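Local coordinates for protein peptidoglycan-N-acetylmuramic acid deacetylase PdaC (Bacillus subtilis subsp. subtilis str. 168, PDB 6H8N) that removes acetyl groups from N-acetylmuramic acid residues of peptidoglycan, also deacylates short chitin oligomers, and is present here as its zinc-binding polysaccharide deacetylase domain, at residues Trp127-Asn138 with Arg154-Ser165. The protein carries 1 engineered substitution. Numbering follows the deposited sequence.
With PO4 (phosphate ion), chain D.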
loop_
_atom_site.group_PDB
_atom_site.type_symbol
_atom_site.label_atom_id
_atom_site.label_comp_id
_atom_site.label_asym_id
_atom_site.label_seq_id
_atom_site.Cartn_x
_atom_site.Cartn_y
_atom_site.Cartn_z
ATOM N N TRP A 127 -8.140 3.194 0.262
ATOM C CA TRP A 127 -7.935 3.035 -1.176
ATOM C C TRP A 127 -9.160 3.553 -1.924
ATOM O O TRP A 127 -10.235 3.744 -1.343
ATOM C CB TRP A 127 -7.676 1.572 -1.537
ATOM C CG TRP A 127 -8.784 0.700 -1.091
ATOM C CD1 TRP A 127 -9.930 0.434 -1.776
ATOM C CD2 TRP A 127 -8.894 0.016 0.162
ATOM N NE1 TRP A 127 -10.749 -0.369 -1.030
ATOM C CE2 TRP A 127 -10.141 -0.642 0.170
ATOM C CE3 TRP A 127 -8.059 -0.112 1.278
ATOM C CZ2 TRP A 127 -10.572 -1.411 1.256
ATOM C CZ3 TRP A 127 -8.484 -0.877 2.337
ATOM C CH2 TRP A 127 -9.738 -1.521 2.321
ATOM N N ASP A 128 -8.988 3.739 -3.236
ATOM C CA ASP A 128 -10.046 4.207 -4.143
ATOM C C ASP A 128 -10.538 3.133 -5.100
ATOM O O ASP A 128 -11.687 3.201 -5.555
ATOM C CB ASP A 128 -9.534 5.353 -5.037
ATOM C CG ASP A 128 -9.067 6.529 -4.267
ATOM O OD1 ASP A 128 -9.852 7.078 -3.467
ATOM O OD2 ASP A 128 -7.918 6.926 -4.464
ATOM N N VAL A 129 -9.683 2.198 -5.485
ATOM C CA VAL A 129 -9.967 1.228 -6.534
ATOM C C VAL A 129 -9.645 -0.149 -5.984
ATOM O O VAL A 129 -8.521 -0.394 -5.537
ATOM C CB VAL A 129 -9.119 1.509 -7.783
ATOM C CG1 VAL A 129 -9.297 0.396 -8.796
ATOM C CG2 VAL A 129 -9.462 2.851 -8.397
ATOM N N ASP A 130 -10.622 -1.047 -6.026
ATOM C CA ASP A 130 -10.486 -2.382 -5.449
ATOM C C ASP A 130 -11.063 -3.388 -6.441
ATOM O O ASP A 130 -12.297 -3.525 -6.545
ATOM C CB ASP A 130 -11.197 -2.459 -4.101
ATOM C CG ASP A 130 -11.131 -3.830 -3.470
ATOM O OD1 ASP A 130 -10.476 -4.752 -4.014
ATOM O OD2 ASP A 130 -11.756 -3.973 -2.387
ATOM N N PRO A 131 -10.225 -4.099 -7.191
ATOM C CA PRO A 131 -10.740 -5.093 -8.145
ATOM C C PRO A 131 -11.208 -6.379 -7.501
ATOM O O PRO A 131 -11.563 -7.319 -8.220
ATOM C CB PRO A 131 -9.523 -5.356 -9.033
ATOM C CG PRO A 131 -8.359 -5.178 -8.087
ATOM C CD PRO A 131 -8.748 -4.037 -7.199
ATOM N N GLU A 132 -11.171 -6.472 -6.185
ATOM C CA GLU A 132 -11.617 -7.654 -5.469
ATOM C C GLU A 132 -10.898 -8.906 -5.972
ATOM O O GLU A 132 -11.509 -9.917 -6.340
ATOM C CB GLU A 132 -13.137 -7.790 -5.554
ATOM C CG GLU A 132 -13.870 -6.547 -5.075
ATOM C CD GLU A 132 -15.356 -6.768 -4.904
ATOM O OE1 GLU A 132 -16.068 -6.924 -5.923
ATOM O OE2 GLU A 132 -15.815 -6.796 -3.753
ATOM N N ASP A 133 -9.566 -8.845 -5.979
ATOM C CA ASP A 133 -8.764 -9.950 -6.494
ATOM C C ASP A 133 -8.841 -11.199 -5.625
ATOM O O ASP A 133 -8.428 -12.273 -6.077
ATOM C CB ASP A 133 -7.317 -9.499 -6.708
ATOM C CG ASP A 133 -6.635 -9.073 -5.427
ATOM O OD1 ASP A 133 -7.286 -9.073 -4.361
ATOM O OD2 ASP A 133 -5.440 -8.808 -5.458
ATOM N N TRP A 134 -9.384 -11.092 -4.403
ATOM C CA TRP A 134 -9.657 -12.258 -3.569
ATOM C C TRP A 134 -10.887 -13.008 -4.066
ATOM O O TRP A 134 -11.024 -14.212 -3.810
ATOM C CB TRP A 134 -9.867 -11.825 -2.102
ATOM C CG TRP A 134 -10.968 -10.831 -1.937
ATOM C CD1 TRP A 134 -10.855 -9.452 -1.928
ATOM C CD2 TRP A 134 -12.366 -11.105 -1.791
ATOM N NE1 TRP A 134 -12.091 -8.879 -1.811
ATOM C CE2 TRP A 134 -13.037 -9.864 -1.709
ATOM C CE3 TRP A 134 -13.124 -12.283 -1.720
ATOM C CZ2 TRP A 134 -14.421 -9.775 -1.554
ATOM C CZ3 TRP A 134 -14.485 -12.181 -1.565
ATOM C CH2 TRP A 134 -15.122 -10.941 -1.491
ATOM N N LYS A 135 -11.788 -12.304 -4.737
ATOM C CA LYS A 135 -13.060 -12.844 -5.191
ATOM C C LYS A 135 -12.960 -13.355 -6.620
ATOM O O LYS A 135 -13.395 -14.472 -6.920
ATOM C CB LYS A 135 -14.123 -11.749 -5.113
ATOM C CG LYS A 135 -15.526 -12.191 -5.529
ATOM C CD LYS A 135 -16.517 -11.054 -5.275
ATOM C CE LYS A 135 -17.905 -11.349 -5.832
ATOM N NZ LYS A 135 -18.886 -10.281 -5.461
ATOM N N ASP A 136 -12.376 -12.555 -7.500
ATOM C CA ASP A 136 -12.187 -12.905 -8.906
ATOM C C ASP A 136 -10.694 -13.165 -9.102
ATOM O O ASP A 136 -9.926 -12.270 -9.455
ATOM C CB ASP A 136 -12.707 -11.781 -9.777
ATOM C CG ASP A 136 -14.186 -11.502 -9.540
ATOM O OD1 ASP A 136 -14.925 -12.466 -9.257
ATOM O OD2 ASP A 136 -14.587 -10.327 -9.665
ATOM N N ARG A 137 -10.282 -14.392 -8.824
ATOM C CA ARG A 137 -8.873 -14.760 -8.861
ATOM C C ARG A 137 -8.511 -15.155 -10.288
ATOM O O ARG A 137 -8.296 -16.318 -10.628
ATOM C CB ARG A 137 -8.579 -15.863 -7.858
ATOM C CG ARG A 137 -8.962 -15.491 -6.447
ATOM C CD ARG A 137 -8.376 -16.461 -5.488
ATOM N NE ARG A 137 -8.908 -16.239 -4.152
ATOM C CZ ARG A 137 -8.555 -16.952 -3.100
ATOM N NH1 ARG A 137 -9.101 -16.688 -1.926
ATOM N NH2 ARG A 137 -7.667 -17.930 -3.230
ATOM N N ASN A 138 -8.440 -14.127 -11.123
ATOM C CA ASN A 138 -8.326 -14.290 -12.563
ATOM C C ASN A 138 -7.563 -13.076 -13.068
ATOM O O ASN A 138 -8.012 -11.941 -12.889
ATOM C CB ASN A 138 -9.725 -14.376 -13.184
ATOM C CG ASN A 138 -9.682 -14.486 -14.676
ATOM O OD1 ASN A 138 -9.712 -13.491 -15.382
ATOM N ND2 ASN A 138 -9.628 -15.713 -15.172
ATOM N N ARG A 154 -5.211 8.379 -7.874
ATOM C CA ARG A 154 -5.953 7.295 -7.255
ATOM C C ARG A 154 -5.017 6.320 -6.552
ATOM O O ARG A 154 -3.818 6.242 -6.844
ATOM C CB ARG A 154 -6.812 6.567 -8.287
ATOM C CG ARG A 154 -7.864 7.488 -8.866
ATOM C CD ARG A 154 -8.873 6.746 -9.708
ATOM N NE ARG A 154 -9.962 7.643 -10.031
ATOM C CZ ARG A 154 -10.448 7.874 -11.240
ATOM N NH1 ARG A 154 -11.425 8.749 -11.335
ATOM N NH2 ARG A 154 -9.982 7.257 -12.320
ATOM N N THR A 155 -5.595 5.578 -5.621
ATOM C CA THR A 155 -4.918 4.547 -4.849
ATOM C C THR A 155 -5.590 3.213 -5.141
ATOM O O THR A 155 -6.806 3.069 -4.946
ATOM C CB THR A 155 -4.992 4.887 -3.362
ATOM O OG1 THR A 155 -4.344 6.143 -3.156
ATOM C CG2 THR A 155 -4.307 3.835 -2.509
ATOM N N ILE A 156 -4.799 2.244 -5.597
ATOM C CA ILE A 156 -5.279 0.929 -6.018
ATOM C C ILE A 156 -4.937 -0.084 -4.941
ATOM O O ILE A 156 -3.819 -0.080 -4.413
ATOM C CB ILE A 156 -4.626 0.516 -7.352
ATOM C CG1 ILE A 156 -5.017 1.489 -8.469
ATOM C CG2 ILE A 156 -5.018 -0.899 -7.729
ATOM C CD1 ILE A 156 -4.118 1.430 -9.689
ATOM N N LEU A 157 -5.875 -0.987 -4.644
ATOM C CA LEU A 157 -5.664 -2.103 -3.715
ATOM C C LEU A 157 -5.528 -3.421 -4.463
ATOM O O LEU A 157 -6.455 -3.839 -5.165
ATOM C CB LEU A 157 -6.831 -2.194 -2.737
ATOM C CG LEU A 157 -6.926 -3.443 -1.855
ATOM C CD1 LEU A 157 -5.680 -3.570 -0.987
ATOM C CD2 LEU A 157 -8.201 -3.422 -1.021
ATOM N N ILE A 158 -4.395 -4.095 -4.279
ATOM C CA ILE A 158 -4.173 -5.469 -4.721
ATOM C C ILE A 158 -3.692 -6.253 -3.506
ATOM O O ILE A 158 -3.024 -5.698 -2.624
ATOM C CB ILE A 158 -3.111 -5.487 -5.848
ATOM C CG1 ILE A 158 -3.642 -4.725 -7.070
ATOM C CG2 ILE A 158 -2.680 -6.910 -6.203
ATOM C CD1 ILE A 158 -2.631 -4.461 -8.147
ATOM N N HIS A 159 -4.035 -7.534 -3.424
ATOM C CA HIS A 159 -3.578 -8.369 -2.312
ATOM C C HIS A 159 -2.430 -9.243 -2.801
ATOM O O HIS A 159 -2.635 -10.113 -3.647
ATOM C CB HIS A 159 -4.754 -9.181 -1.763
ATOM C CG HIS A 159 -5.879 -8.310 -1.292
ATOM N ND1 HIS A 159 -6.870 -7.841 -2.132
ATOM C CD2 HIS A 159 -6.130 -7.745 -0.083
ATOM C CE1 HIS A 159 -7.694 -7.057 -1.456
ATOM N NE2 HIS A 159 -7.264 -6.981 -0.210
ATOM N N ASP A 160 -1.211 -9.018 -2.284
ATOM C CA ASP A 160 0.005 -9.620 -2.866
ATOM C C ASP A 160 0.286 -11.014 -2.342
ATOM O O ASP A 160 1.449 -11.354 -2.105
ATOM C CB ASP A 160 1.251 -8.721 -2.734
ATOM C CG ASP A 160 1.648 -8.416 -1.293
ATOM O OD1 ASP A 160 0.774 -8.013 -0.513
ATOM O OD2 ASP A 160 2.871 -8.542 -0.970
ATOM N N ILE A 161 -0.745 -11.838 -2.181
ATOM C CA ILE A 161 -0.608 -13.207 -1.708
ATOM C C ILE A 161 -1.118 -14.234 -2.711
ATOM O O ILE A 161 -1.071 -15.434 -2.425
ATOM C CB ILE A 161 -1.295 -13.386 -0.340
ATOM C CG1 ILE A 161 -2.778 -13.033 -0.413
ATOM C CG2 ILE A 161 -0.580 -12.519 0.692
ATOM C CD1 ILE A 161 -3.558 -13.474 0.816
ATOM N N TYR A 162 -1.635 -13.807 -3.857
ATOM C CA TYR A 162 -2.190 -14.707 -4.856
ATOM C C TYR A 162 -1.375 -14.637 -6.140
ATOM O O TYR A 162 -0.993 -13.550 -6.586
ATOM C CB TYR A 162 -3.635 -14.338 -5.182
ATOM C CG TYR A 162 -4.535 -14.271 -3.966
ATOM C CD1 TYR A 162 -4.772 -15.394 -3.190
ATOM C CD2 TYR A 162 -5.149 -13.081 -3.602
ATOM C CE1 TYR A 162 -5.610 -15.331 -2.079
ATOM C CE2 TYR A 162 -5.984 -13.013 -2.493
ATOM C CZ TYR A 162 -6.204 -14.138 -1.737
ATOM O OH TYR A 162 -7.029 -14.050 -0.641
ATOM N N ARG A 163 -1.153 -15.799 -6.758
ATOM C CA ARG A 163 -0.439 -15.836 -8.029
ATOM C C ARG A 163 -1.107 -14.948 -9.075
ATOM O O ARG A 163 -0.420 -14.223 -9.810
ATOM C CB ARG A 163 -0.352 -17.283 -8.512
ATOM C CG ARG A 163 0.280 -17.466 -9.884
ATOM C CD ARG A 163 1.669 -18.086 -9.794
ATOM N NE ARG A 163 2.550 -17.367 -8.873
ATOM C CZ ARG A 163 3.043 -16.152 -9.099
ATOM N NH1 ARG A 163 3.849 -15.577 -8.207
ATOM N NH2 ARG A 163 2.728 -15.504 -10.209
ATOM N N THR A 164 -2.436 -15.011 -9.191
ATOM C CA THR A 164 -3.132 -14.195 -10.180
ATOM C C THR A 164 -2.974 -12.712 -9.890
ATOM O O THR A 164 -2.989 -11.898 -10.816
ATOM C CB THR A 164 -4.617 -14.581 -10.294
ATOM O OG1 THR A 164 -5.173 -14.819 -9.000
ATOM C CG2 THR A 164 -4.797 -15.837 -11.129
ATOM N N SER A 165 -2.865 -12.336 -8.618
ATOM C CA SER A 165 -2.647 -10.938 -8.249
ATOM C C SER A 165 -1.251 -10.475 -8.632
ATOM O O SER A 165 -1.083 -9.356 -9.119
ATOM C CB SER A 165 -2.882 -10.760 -6.750
ATOM O OG SER A 165 -4.238 -10.969 -6.450
HETATM P P PO4 D . -8.260 -6.498 3.036
HETATM O O1 PO4 D . -9.451 -7.493 2.975
HETATM O O2 PO4 D . -8.364 -5.594 1.821
HETATM O O3 PO4 D . -7.018 -7.310 2.884
HETATM O O4 PO4 D . -8.293 -5.780 4.348
HETATM O O HOH W 1 -5.824 8.361 -3.706
HETATM O O HOH W 2 -8.251 -6.246 -4.618
HETATM O O HOH W 3 -5.999 -12.935 -7.345
#
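D133 reaches from the loop 127-138 to the end of strand 155-159, where its carboxylate accepts three hydrogen bonds, consistent with a second-shell acid positioning a probable active-site histidine. D133 OD1 accepts a hydrogen bond from H159 ND1 at 2.6 Å, met on its syn side, with carboxylate and imidazole planes turned 49° apart. D133 OD2 accepts one from the backbone N of H159 through its syn lone pair at 2.8 Å, while S165 OG comes from above the carboxylate plane, 2.7 Å from D133 OD2. A chi1 of 62° puts CG between backbone N and carbonyl carbon and turns the carboxylate to the strand end, where H159 and S165, the latter in helix 163-178, grip it. D133 OD2 also lies against I158 CG2.

In the polysaccharide deacetylase (NodB homology) fold, H159 is by similarity the proton donor and D133 the residue that raises its pKa; the zinc, held by D18, H68 and H72, lies close by. H159 NE2 gives an almost straight bond of 2.7 Å to O2 of a phosphate, probably from the crystallisation liquor, which Y109 N also holds. The edge of the W134 indole is directed at the face of the H159 ring, planes 79° apart, an offset edge-to-face pair.

Further along, V129 and I156 form a single bridge, V129 O receiving L157 N at 2.9 Å, and L157 CD2 sits over the six-membered ring of W127 in a CH-pi contact, 3.7 Å from its centroid.

The D128 end faces solvent but is well bonded: T155 O accepts from D128 N and V129 N, and D128 OD2 from T155 N and a water shared with T155 OG1. The other end is looser: R137's tilted guanidinium takes Y162 CE1 over its centre, lying toward the ring's rim, its NE tied back to W134 O.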